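PDB 4DBE: orotidine 5'-phosphate decarboxylase from Sulfolobus solfataricus, which catalyses the decarboxylation of orotidine 5'-monophosphate to UMP, the last step of de novo UMP biosynthesis, and works as a homodimer. Local coordinates for the interface of chains A and B. Numbering follows the deposited sequence. Chains: chain A/B, Orotidine 5'-phosphate decarboxylase.

The interface of chains A and B. Residues chain A 65, 67; chain B 169, 188, 191.
B:Arg188 lies beneath the ring of A:Tyr67, and this flat stack is the core of the patch of dimer interface. The guanidinium and ring planes are 1° apart, and the two side chains run past each other in opposite directions. CD2 of A:Tyr67 sits over the centre of the guanidinium, 3.6 Å from CZ of B:Arg188. NH1 of the arginine is 3.5 Å from CG of A:Tyr67. Towards the hydroxyl end the methylene CD of B:Arg188 makes a CH-pi contact 3.8 Å from the ring centroid, displaced to the rim. With chi4 extended (-180°), CG and CD lie close to the guanidinium plane, so methylene and guanidinium share one face of the ring; the bend at chi3 turns this flat end along it. The phenol OH of A:Tyr67 hydrogen-bonds the phenol OH of B:Tyr191 at 2.8 Å; the structure alone does not show which hydroxyl donates. Each hydroxyl lies in the plane of the other's ring, at its edge, so the bond ties the rim while the arginine supports a face. CG of A:Tyr67 is anti to the backbone N (chi1 161°), which carries the ring from the start of helix 66-73 to chain B. Within chain B, CA of B:Arg188 packs on the face of B:Tyr191, which probably helps to position that phenol. A:Ile65 lies alongside, with its CD1 3.8 Å from NH2 of B:Arg188 and from NE2 of B:Gln169. A leucine in place of A:Tyr67 would probably leave the hydroxyl of B:Tyr191 without this mate and the guanidinium without its flat cover, freer to turn. B:Arg188 and B:Gln169 belong to the phosphate-binding part of the active site, and the centre of the contact is about 10 Å from B:Lys61, the catalytic proton donor. Repeated by the two-fold symmetry, the contact joins the subunits and probably helps to hold this arginine in place, so that one subunit supports the other's active site.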
# COMPACT_ATOMS: atom_id res chain seq x y z
N ILE A 65 -2.32 5.63 -7.64
CA ILE A 65 -2.57 6.91 -8.30
C ILE A 65 -3.22 7.85 -7.31
O ILE A 65 -3.79 7.41 -6.30
CB ILE A 65 -3.44 6.77 -9.57
CG1 ILE A 65 -4.82 6.19 -9.23
CG2 ILE A 65 -2.71 5.92 -10.62
CD1 ILE A 65 -5.86 6.44 -10.29
N TYR A 67 -5.90 9.66 -7.26
CA TYR A 67 -7.33 9.54 -7.02
C TYR A 67 -7.60 8.48 -5.94
O TYR A 67 -8.41 8.68 -5.01
CB TYR A 67 -8.06 9.19 -8.32
CG TYR A 67 -9.44 8.59 -8.11
CD1 TYR A 67 -10.50 9.36 -7.66
CD2 TYR A 67 -9.68 7.25 -8.38
CE1 TYR A 67 -11.77 8.81 -7.46
CE2 TYR A 67 -10.94 6.68 -8.17
CZ TYR A 67 -11.97 7.47 -7.73
OH TYR A 67 -13.21 6.91 -7.55
N GLN B 169 -8.11 7.72 -17.18
CA GLN B 169 -6.73 8.19 -17.28
C GLN B 169 -6.25 8.44 -18.71
O GLN B 169 -5.13 8.91 -18.91
CB GLN B 169 -5.78 7.25 -16.54
CG GLN B 169 -6.12 7.10 -15.07
CD GLN B 169 -5.24 6.08 -14.39
OE1 GLN B 169 -4.02 6.22 -14.36
NE2 GLN B 169 -5.86 5.03 -13.83
N ARG B 188 -13.59 3.82 -12.82
CA ARG B 188 -14.57 4.91 -12.87
C ARG B 188 -15.43 4.89 -14.12
O ARG B 188 -16.63 5.13 -14.04
CB ARG B 188 -13.87 6.27 -12.74
CG ARG B 188 -13.45 6.63 -11.33
CD ARG B 188 -12.37 7.73 -11.31
NE ARG B 188 -11.08 7.26 -11.80
CZ ARG B 188 -9.99 8.03 -11.88
NH1 ARG B 188 -10.07 9.29 -11.53
NH2 ARG B 188 -8.83 7.53 -12.32
N TYR B 191 -18.03 2.08 -12.96
CA TYR B 191 -18.80 2.22 -11.71
C TYR B 191 -19.40 3.61 -11.49
O TYR B 191 -20.38 3.77 -10.76
CB TYR B 191 -18.03 1.70 -10.49
CG TYR B 191 -16.78 2.46 -10.07
CD1 TYR B 191 -16.85 3.75 -9.55
CD2 TYR B 191 -15.53 1.85 -10.13
CE1 TYR B 191 -15.71 4.42 -9.14
CE2 TYR B 191 -14.39 2.51 -9.71
CZ TYR B 191 -14.48 3.79 -9.22
OH TYR B 191 -13.34 4.44 -8.81